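Local coordinates for SAM-dependent methyltransferase (Thiobacillus denitrificans, PDB 5EPE), which binds S-adenosyl-L-homocysteine, the product left by methyl transfer from S-adenosylmethionine, and probably acts as a methyltransferase, at residues A[47-52]-A[76-81]; A[67-72]-A[90-95]. One frame throughout, in Å; residues are numbered along the deposited sequence.

Interaction 1 (A[47-52]-A[76-81]); sequences SGEMLC and KRRAEA
The Arg78 guanidinium meets the Glu49 carboxylate edge to edge, the two flat groups lying nearly in one plane, 6° apart. Two nitrogens take part in a side-on grip. Arg78 NE donates to Glu49 OE1 at 2.8 Å, and Arg78 NH2 donates to Glu49 OE2 at 2.9 Å, each oxygen offering the lone pair on the side of its partner oxygen. Both bonds are close to straight, so this bidentate salt bridge holds each group against rotation relative to the other.

The bridge joins two neighbouring helices of a Rossmann-like methyltransferase fold, 49-58 and 69-82. It illustrates how the glycine-rich turn after the first strand can be tied to helix 69-82 as well as to the cofactor. Gly48, whose positive phi favours glycine, holds the N-cap position of helix 49-58, and Cys52 N donates to Gly48 O at 2.9 Å. Just before it, Ser47 OG bonds to Gln74 of helix 69-82 and to His17, a residue of the S-adenosyl-L-homocysteine site.

Both charged chains bend to meet, each at chi2. The bend in Arg78 (62°) puts Arg78 CD 3.6 Å from Glu49 OE1; the CG before it also touches this oxygen, so the aliphatic stem lines the carboxylate. Arg15 NH1 lies near Arg78 NH2, and the Glu49 side chain touches Arg15 as well; the carboxylate would probably ease the repulsion between the two arginines.

Nearer the sheet the contact becomes apolar. Cys52 SG stands anti to its own carbonyl carbon (chi1 -68°), which directs it toward helix 69-82. Phe90 and Val88 of strand 88-92 touch Cys52 and Ala79 respectively. The sulfur settles beside the backbone, with Cys52 SG 3.6 Å from Ala79 N and 3.8 Å from Ala79 CB.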
ATOM      1  N   SER A  47      19.058 -25.040 -34.725  1.00 23.79           N
ATOM      2  CA  SER A  47      19.063 -26.431 -35.165  1.00 25.34           C
ATOM      3  C   SER A  47      18.021 -26.677 -36.277  1.00 25.40           C
ATOM      4  O   SER A  47      17.662 -27.829 -36.560  1.00 25.91           O
ATOM      5  CB  SER A  47      18.947 -27.386 -33.964  1.00 25.70           C
ATOM      6  OG  SER A  47      20.111 -27.302 -33.134  1.00 26.07           O
ATOM      7  N   GLY A  48      17.550 -25.576 -36.881  1.00 24.79           N
ATOM      8  CA  GLY A  48      16.735 -25.590 -38.081  1.00 25.70           C
ATOM      9  C   GLY A  48      15.334 -26.058 -37.853  1.00 25.98           C
ATOM     10  O   GLY A  48      14.650 -26.397 -38.807  1.00 26.08           O
ATOM     11  N   GLU A  49      14.864 -26.037 -36.602  1.00 24.53           N
ATOM     12  CA  GLU A  49      13.576 -26.643 -36.327  1.00 25.11           C
ATOM     13  C   GLU A  49      12.437 -25.874 -37.028  1.00 24.17           C
ATOM     14  O   GLU A  49      11.480 -26.495 -37.559  1.00 24.19           O
ATOM     15  CB  GLU A  49      13.323 -26.785 -34.838  1.00 25.01           C
ATOM     16  CG  GLU A  49      12.082 -27.609 -34.516  1.00 26.29           C
ATOM     17  CD  GLU A  49      12.217 -29.123 -34.766  1.00 28.14           C
ATOM     18  OE1 GLU A  49      13.304 -29.608 -35.170  1.00 27.86           O
ATOM     19  OE2 GLU A  49      11.197 -29.855 -34.510  1.00 29.56           O
HETATM   20  N   MSE A  50      12.529 -24.553 -37.031  1.00 23.45           N
HETATM   21  CA  MSE A  50      11.509 -23.740 -37.674  1.00 24.52           C
HETATM   22  C   MSE A  50      11.434 -24.019 -39.174  1.00 24.49           C
HETATM   23  O   MSE A  50      10.385 -24.349 -39.679  1.00 25.27           O
HETATM   24  CB  MSE A  50      11.816 -22.250 -37.427  1.00 24.94           C
HETATM   25  CG  MSE A  50      10.657 -21.456 -37.973  1.00 27.87           C
HETATM   26 SE   MSE A  50      10.974 -19.537 -37.450  1.00 32.65          SE
HETATM   27  CE  MSE A  50      12.029 -19.018 -38.918  1.00 31.10           C
ATOM     28  N   LEU A  51      12.544 -23.878 -39.877  1.00 24.47           N
ATOM     29  CA  LEU A  51      12.552 -24.231 -41.306  1.00 25.88           C
ATOM     30  C   LEU A  51      12.141 -25.675 -41.609  1.00 26.03           C
ATOM     31  O   LEU A  51      11.335 -25.875 -42.507  1.00 26.66           O
ATOM     32  CB  LEU A  51      13.902 -23.931 -41.956  1.00 26.85           C
ATOM     33  CG  LEU A  51      14.179 -22.447 -42.091  1.00 27.40           C
ATOM     34  CD1 LEU A  51      15.599 -22.229 -42.581  1.00 28.23           C
ATOM     35  CD2 LEU A  51      13.213 -21.756 -43.050  1.00 29.51           C
ATOM     36  N   CYS A  52      12.655 -26.667 -40.868  1.00 25.53           N
ATOM     37  CA  CYS A  52      12.349 -28.058 -41.170  1.00 26.57           C
ATOM     38  C   CYS A  52      10.849 -28.366 -40.981  1.00 26.96           C
ATOM     39  O   CYS A  52      10.251 -29.024 -41.839  1.00 27.04           O
ATOM     40  CB  CYS A  52      13.177 -29.026 -40.346  1.00 27.30           C
ATOM     41  SG  CYS A  52      14.919 -28.952 -40.823  1.00 29.08           S
ATOM     42  N   LYS A  76      20.860 -29.994 -40.559  1.00 29.38           N
ATOM     43  CA  LYS A  76      20.982 -30.875 -41.752  1.00 32.49           C
ATOM     44  C   LYS A  76      20.475 -32.309 -41.482  1.00 32.35           C
ATOM     45  O   LYS A  76      19.743 -32.878 -42.296  1.00 33.08           O
ATOM     46  CB  LYS A  76      22.424 -30.892 -42.195  1.00 35.39           C
ATOM     47  CG  LYS A  76      22.890 -29.586 -42.816  1.00 36.88           C
ATOM     48  CD  LYS A  76      24.398 -29.689 -43.043  1.00 40.36           C
ATOM     49  CE  LYS A  76      25.013 -28.497 -43.753  1.00 42.58           C
ATOM     50  NZ  LYS A  76      24.329 -28.201 -45.059  1.00 44.99           N
ATOM     51  N   ARG A  77      20.786 -32.870 -40.315  1.00 31.89           N
ATOM     52  CA  ARG A  77      20.228 -34.182 -39.952  1.00 32.89           C
ATOM     53  C   ARG A  77      18.712 -34.144 -39.777  1.00 32.43           C
ATOM     54  O   ARG A  77      18.011 -35.104 -40.140  1.00 32.25           O
ATOM     55  CB  ARG A  77      20.862 -34.721 -38.684  1.00 33.71           C
ATOM     56  CG  ARG A  77      22.300 -35.122 -38.846  1.00 35.75           C
ATOM     57  CD  ARG A  77      22.726 -36.047 -37.714  1.00 37.30           C
ATOM     58  NE  ARG A  77      22.948 -35.274 -36.474  1.00 37.01           N
ATOM     59  CZ  ARG A  77      24.109 -34.695 -36.150  1.00 38.55           C
ATOM     60  NH1 ARG A  77      25.179 -34.791 -36.934  1.00 41.11           N
ATOM     61  NH2 ARG A  77      24.226 -34.028 -35.029  1.00 39.13           N
ATOM     62  N   ARG A  78      18.216 -33.031 -39.234  1.00 30.55           N
ATOM     63  CA  ARG A  78      16.780 -32.844 -39.029  1.00 30.54           C
ATOM     64  C   ARG A  78      16.014 -32.823 -40.382  1.00 31.13           C
ATOM     65  O   ARG A  78      14.957 -33.470 -40.519  1.00 31.65           O
ATOM     66  CB  ARG A  78      16.521 -31.558 -38.227  1.00 29.07           C
ATOM     67  CG  ARG A  78      15.120 -31.440 -37.668  1.00 29.17           C
ATOM     68  CD  ARG A  78      14.756 -32.548 -36.685  1.00 29.95           C
ATOM     69  NE  ARG A  78      13.468 -32.218 -36.080  1.00 28.94           N
ATOM     70  CZ  ARG A  78      12.529 -33.084 -35.714  1.00 30.59           C
ATOM     71  NH1 ARG A  78      12.701 -34.394 -35.874  1.00 31.96           N
ATOM     72  NH2 ARG A  78      11.372 -32.636 -35.208  1.00 30.11           N
ATOM     73  N   ALA A  79      16.569 -32.115 -41.370  1.00 31.04           N
ATOM     74  CA  ALA A  79      15.916 -31.982 -42.673  1.00 32.79           C
ATOM     75  C   ALA A  79      15.862 -33.351 -43.376  1.00 35.68           C
ATOM     76  O   ALA A  79      14.870 -33.708 -44.013  1.00 36.44           O
ATOM     77  CB  ALA A  79      16.666 -30.972 -43.547  1.00 33.32           C
ATOM     78  N   GLU A  80      16.929 -34.100 -43.243  1.00 36.75           N
ATOM     79  CA  GLU A  80      16.936 -35.479 -43.747  1.00 40.84           C
ATOM     80  C   GLU A  80      15.868 -36.301 -43.021  1.00 41.07           C
ATOM     81  O   GLU A  80      15.101 -36.993 -43.655  1.00 41.31           O
ATOM     82  CB  GLU A  80      18.295 -36.134 -43.530  1.00 42.25           C
ATOM     83  CG  GLU A  80      19.363 -35.704 -44.512  1.00 46.19           C
ATOM     84  N   ALA A  81      15.829 -36.230 -41.692  1.00 39.86           N
ATOM     85  CA  ALA A  81      14.929 -37.043 -40.906  1.00 40.46           C
ATOM     86  C   ALA A  81      13.460 -36.739 -41.258  1.00 41.07           C
ATOM     87  O   ALA A  81      12.608 -37.648 -41.237  1.00 42.23           O
ATOM     88  CB  ALA A  81      15.149 -36.766 -39.420  1.00 39.87           C
TER

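Interaction 2 (A[67-72]-A[90-95]); sequences LSQLFT and FIHGDA. With SAH (S-adenosyl-L-homocysteine), chain B.
Ser68 O is gripped from opposite faces of its plane by Thr72, whose side chain packs against His92: Thr72 N reaches it at 3.1 Å and Thr72 OG1 at 2.9 Å. The same hydroxyl accepts from a water, which sits 2.7 Å from Thr72 OG1 and also donates to Ile91 O. Thr72 and His92 cross at about a right angle, with OG1 and CG2 of the threonine against CB of the histidine.

His92 CG is anti to the backbone N (chi1 176°), and the ring beyond it reaches the turn before the helix. There His92 NE2 donates to Leu67 O at 2.7 Å through a bent bond (134°); the oxygen lies in the ring plane, while the donor stands well above the carbonyl plane. Gln69 CB makes a CH-pi contact over one face of the ring, 4.2 Å from its centroid. An alanine at His92 would probably leave Leu67 O without this donor and open a gap beneath Gln69.

The contact lies within the beta-alpha-beta unit 61-66, 69-82, 88-92 of the Rossmann-like fold, where the residues that follow strands 61-66 and 88-92 meet the adenine. Leu67 CB touches C4 and C5 of the base. Asp94 OD1 accepts from SAH N6 at 2.9 Å, while Ala95 N donates to SAH N1 at 2.9 Å. On the ribose side, Ser68 OG caps the helix by accepting from Phe71 N, and Phe71 CD2 lies 3.4 Å from SAH O3'.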
ATOM      1  N   LEU A  67      25.855 -19.621 -36.899  1.00 29.83           N
ATOM      2  CA  LEU A  67      27.273 -19.605 -36.545  1.00 31.75           C
ATOM      3  C   LEU A  67      27.762 -20.902 -35.864  1.00 31.80           C
ATOM      4  O   LEU A  67      28.976 -21.190 -35.850  1.00 33.15           O
ATOM      5  CB  LEU A  67      27.537 -18.421 -35.601  1.00 32.63           C
ATOM      6  CG  LEU A  67      28.965 -18.037 -35.276  1.00 34.64           C
ATOM      7  CD1 LEU A  67      29.726 -17.821 -36.568  1.00 37.34           C
ATOM      8  CD2 LEU A  67      29.013 -16.798 -34.385  1.00 34.88           C
ATOM      9  N   SER A  68      26.854 -21.661 -35.258  1.00 30.29           N
ATOM     10  CA  SER A  68      27.252 -22.903 -34.569  1.00 30.72           C
ATOM     11  C   SER A  68      27.444 -24.055 -35.570  1.00 31.50           C
ATOM     12  O   SER A  68      26.545 -24.382 -36.376  1.00 30.44           O
ATOM     13  CB  SER A  68      26.176 -23.329 -33.554  1.00 29.56           C
ATOM     14  OG  SER A  68      26.491 -24.623 -33.043  1.00 29.49           O
ATOM     15  N   GLN A  69      28.585 -24.715 -35.482  1.00 33.36           N
ATOM     16  CA  GLN A  69      28.852 -25.855 -36.334  1.00 35.18           C
ATOM     17  C   GLN A  69      27.977 -27.021 -35.938  1.00 33.06           C
ATOM     18  O   GLN A  69      27.347 -27.664 -36.780  1.00 32.18           O
ATOM     19  CB  GLN A  69      30.333 -26.248 -36.250  1.00 39.35           C
ATOM     20  CG  GLN A  69      30.721 -27.154 -37.396  1.00 43.75           C
ATOM     21  CD  GLN A  69      32.215 -27.500 -37.421  1.00 48.34           C
ATOM     22  OE1 GLN A  69      33.082 -26.618 -37.354  1.00 52.83           O
ATOM     23  NE2 GLN A  69      32.516 -28.785 -37.535  1.00 50.28           N
ATOM     24  N   LEU A  70      27.921 -27.263 -34.635  1.00 32.58           N
ATOM     25  CA  LEU A  70      27.050 -28.313 -34.073  1.00 31.98           C
ATOM     26  C   LEU A  70      25.591 -28.140 -34.526  1.00 29.91           C
ATOM     27  O   LEU A  70      24.998 -29.070 -35.092  1.00 28.64           O
ATOM     28  CB  LEU A  70      27.146 -28.342 -32.537  1.00 32.86           C
ATOM     29  CG  LEU A  70      26.228 -29.399 -31.864  1.00 33.54           C
ATOM     30  CD1 LEU A  70      26.552 -30.810 -32.361  1.00 35.06           C
ATOM     31  CD2 LEU A  70      26.312 -29.326 -30.350  1.00 33.92           C
ATOM     32  N   PHE A  71      25.034 -26.955 -34.289  1.00 28.24           N
ATOM     33  CA  PHE A  71      23.609 -26.744 -34.572  1.00 27.67           C
ATOM     34  C   PHE A  71      23.329 -26.807 -36.090  1.00 27.19           C
ATOM     35  O   PHE A  71      22.298 -27.315 -36.518  1.00 27.07           O
ATOM     36  CB  PHE A  71      23.063 -25.422 -33.998  1.00 27.33           C
ATOM     37  CG  PHE A  71      23.256 -25.216 -32.498  1.00 28.45           C
ATOM     38  CD1 PHE A  71      23.474 -26.281 -31.604  1.00 29.23           C
ATOM     39  CD2 PHE A  71      23.175 -23.913 -31.970  1.00 29.06           C
ATOM     40  CE1 PHE A  71      23.659 -26.053 -30.245  1.00 29.32           C
ATOM     41  CE2 PHE A  71      23.343 -23.684 -30.597  1.00 29.54           C
ATOM     42  CZ  PHE A  71      23.605 -24.761 -29.745  1.00 29.45           C
ATOM     43  N   THR A  72      24.257 -26.332 -36.909  1.00 28.01           N
ATOM     44  CA  THR A  72      24.170 -26.520 -38.360  1.00 28.63           C
ATOM     45  C   THR A  72      24.101 -28.020 -38.751  1.00 29.37           C
ATOM     46  O   THR A  72      23.253 -28.418 -39.566  1.00 28.67           O
ATOM     47  CB  THR A  72      25.306 -25.798 -39.122  1.00 30.51           C
ATOM     48  OG1 THR A  72      25.191 -24.375 -38.942  1.00 30.40           O
ATOM     49  CG2 THR A  72      25.208 -26.099 -40.615  1.00 31.90           C
ATOM     50  N   PHE A  90      20.865 -25.290 -45.074  1.00 33.53           N
ATOM     51  CA  PHE A  90      21.517 -24.736 -43.878  1.00 31.92           C
ATOM     52  C   PHE A  90      22.961 -24.418 -44.131  1.00 33.12           C
ATOM     53  O   PHE A  90      23.710 -25.272 -44.689  1.00 33.27           O
ATOM     54  CB  PHE A  90      21.362 -25.690 -42.718  1.00 30.97           C
ATOM     55  CG  PHE A  90      19.944 -25.884 -42.372  1.00 30.65           C
ATOM     56  CD1 PHE A  90      19.262 -24.901 -41.652  1.00 29.08           C
ATOM     57  CD2 PHE A  90      19.240 -26.979 -42.855  1.00 31.35           C
ATOM     58  CE1 PHE A  90      17.923 -25.037 -41.371  1.00 28.38           C
ATOM     59  CE2 PHE A  90      17.897 -27.116 -42.565  1.00 30.70           C
ATOM     60  CZ  PHE A  90      17.227 -26.147 -41.834  1.00 28.96           C
ATOM     61  N   ILE A  91      23.358 -23.208 -43.745  1.00 32.57           N
ATOM     62  CA  ILE A  91      24.693 -22.743 -44.011  1.00 34.51           C
ATOM     63  C   ILE A  91      25.345 -22.433 -42.697  1.00 33.57           C
ATOM     64  O   ILE A  91      24.771 -21.702 -41.879  1.00 30.30           O
ATOM     65  CB  ILE A  91      24.698 -21.488 -44.887  1.00 36.97           C
ATOM     66  CG1 ILE A  91      24.134 -21.834 -46.281  1.00 39.31           C
ATOM     67  CG2 ILE A  91      26.108 -20.931 -45.006  1.00 38.63           C
ATOM     68  CD1 ILE A  91      23.946 -20.638 -47.208  1.00 40.93           C
ATOM     69  N   HIS A  92      26.564 -22.967 -42.515  1.00 33.71           N
ATOM     70  CA  HIS A  92      27.351 -22.617 -41.341  1.00 33.74           C
ATOM     71  C   HIS A  92      28.106 -21.323 -41.612  1.00 34.64           C
ATOM     72  O   HIS A  92      28.928 -21.251 -42.521  1.00 34.76           O
ATOM     73  CB  HIS A  92      28.313 -23.714 -40.906  1.00 35.25           C
ATOM     74  CG  HIS A  92      29.179 -23.319 -39.757  1.00 35.12           C
ATOM     75  ND1 HIS A  92      30.514 -23.622 -39.699  1.00 36.79           N
ATOM     76  CD2 HIS A  92      28.904 -22.620 -38.632  1.00 34.15           C
ATOM     77  CE1 HIS A  92      31.030 -23.146 -38.576  1.00 37.23           C
ATOM     78  NE2 HIS A  92      30.069 -22.532 -37.907  1.00 34.90           N
ATOM     79  N   GLY A  93      27.829 -20.293 -40.814  1.00 33.95           N
ATOM     80  CA  GLY A  93      28.516 -19.005 -40.969  1.00 35.05           C
ATOM     81  C   GLY A  93      27.912 -17.841 -40.207  1.00 34.27           C
ATOM     82  O   GLY A  93      26.924 -17.985 -39.512  1.00 31.89           O
ATOM     83  N   ASP A  94      28.548 -16.678 -40.355  1.00 35.77           N
ATOM     84  CA  ASP A  94      28.152 -15.452 -39.681  1.00 36.16           C
ATOM     85  C   ASP A  94      27.071 -14.781 -40.520  1.00 35.41           C
ATOM     86  O   ASP A  94      27.308 -14.484 -41.677  1.00 35.12           O
ATOM     87  CB  ASP A  94      29.364 -14.537 -39.581  1.00 39.00           C
ATOM     88  CG  ASP A  94      29.142 -13.321 -38.669  1.00 40.08           C
ATOM     89  OD1 ASP A  94      27.994 -12.973 -38.323  1.00 38.91           O
ATOM     90  OD2 ASP A  94      30.166 -12.698 -38.279  1.00 43.11           O
ATOM     91  N   ALA A  95      25.911 -14.523 -39.929  1.00 32.76           N
ATOM     92  CA  ALA A  95      24.805 -13.912 -40.655  1.00 32.29           C
ATOM     93  C   ALA A  95      24.820 -12.361 -40.695  1.00 33.37           C
ATOM     94  O   ALA A  95      23.934 -11.731 -41.318  1.00 33.14           O
ATOM     95  CB  ALA A  95      23.497 -14.400 -40.075  1.00 30.77           C
TER
HETATM   96  N   SAH B 301      16.386 -19.246 -34.068  1.00 27.69           N
HETATM   97  CA  SAH B 301      16.946 -20.482 -33.403  1.00 27.50           C
HETATM   98  CB  SAH B 301      18.194 -20.141 -32.613  1.00 27.52           C
HETATM   99  CG  SAH B 301      18.067 -19.101 -31.484  1.00 26.82           C
HETATM  100  SD  SAH B 301      19.465 -19.075 -30.392  1.00 26.97           S
HETATM  101  C   SAH B 301      15.939 -21.179 -32.515  1.00 29.82           C
HETATM  102  O   SAH B 301      14.960 -20.542 -32.081  1.00 30.71           O
HETATM  103  OXT SAH B 301      16.069 -22.380 -32.198  1.00 25.42           O
HETATM  104  C5' SAH B 301      20.640 -17.891 -31.114  1.00 29.06           C
HETATM  105  C4' SAH B 301      21.353 -18.508 -32.320  1.00 29.51           C
HETATM  106  O4' SAH B 301      22.148 -17.511 -32.977  1.00 30.11           O
HETATM  107  C3' SAH B 301      22.297 -19.674 -31.973  1.00 29.71           C
HETATM  108  O3' SAH B 301      21.900 -20.814 -32.758  1.00 27.86           O
HETATM  109  C2' SAH B 301      23.697 -19.194 -32.367  1.00 29.49           C
HETATM  110  O2' SAH B 301      24.489 -20.218 -32.950  1.00 29.92           O
HETATM  111  C1' SAH B 301      23.359 -18.170 -33.416  1.00 28.17           C
HETATM  112  N9  SAH B 301      24.311 -17.089 -33.715  1.00 27.24           N
HETATM  113  C8  SAH B 301      24.978 -16.304 -32.815  1.00 28.21           C
HETATM  114  N7  SAH B 301      25.686 -15.383 -33.430  1.00 28.61           N
HETATM  115  C5  SAH B 301      25.451 -15.593 -34.793  1.00 27.38           C
HETATM  116  C6  SAH B 301      25.929 -14.955 -35.969  1.00 27.23           C
HETATM  117  N6  SAH B 301      26.777 -13.904 -35.892  1.00 27.72           N
HETATM  118  N1  SAH B 301      25.503 -15.387 -37.183  1.00 26.62           N
HETATM  119  C2  SAH B 301      24.656 -16.442 -37.230  1.00 26.14           C
HETATM  120  N3  SAH B 301      24.164 -17.130 -36.179  1.00 26.15           N
HETATM  121  C4  SAH B 301      24.598 -16.643 -34.970  1.00 26.60           C
HETATM  122  O   HOH W   1      22.958 -23.518 -40.297  1.00 30.19           O

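Overall arrangement
Along the chain the segments alternate: 47-52, 67-72, 76-81, then 90-95, so the two interactions interlock, their centres about 13 Å apart. Helix 69-82 serves both, its first turn in interaction 2 and its later turns in interaction 1. Strand 88-92, outermost in the sheet within this chain, completes the link: Phe90 O probably accepts from Lys76 NZ at 3.0 Å, and the Phe90 ring packs on Gly48 and Cys52. Ser47 likewise touches Phe71. Interaction 2 touches S-adenosyl-L-homocysteine directly at the adenine end of the pocket, while interaction 1 connects the glycine-rich turn to the shared helix, the Glu49 side chain about 6 Å from the ligand.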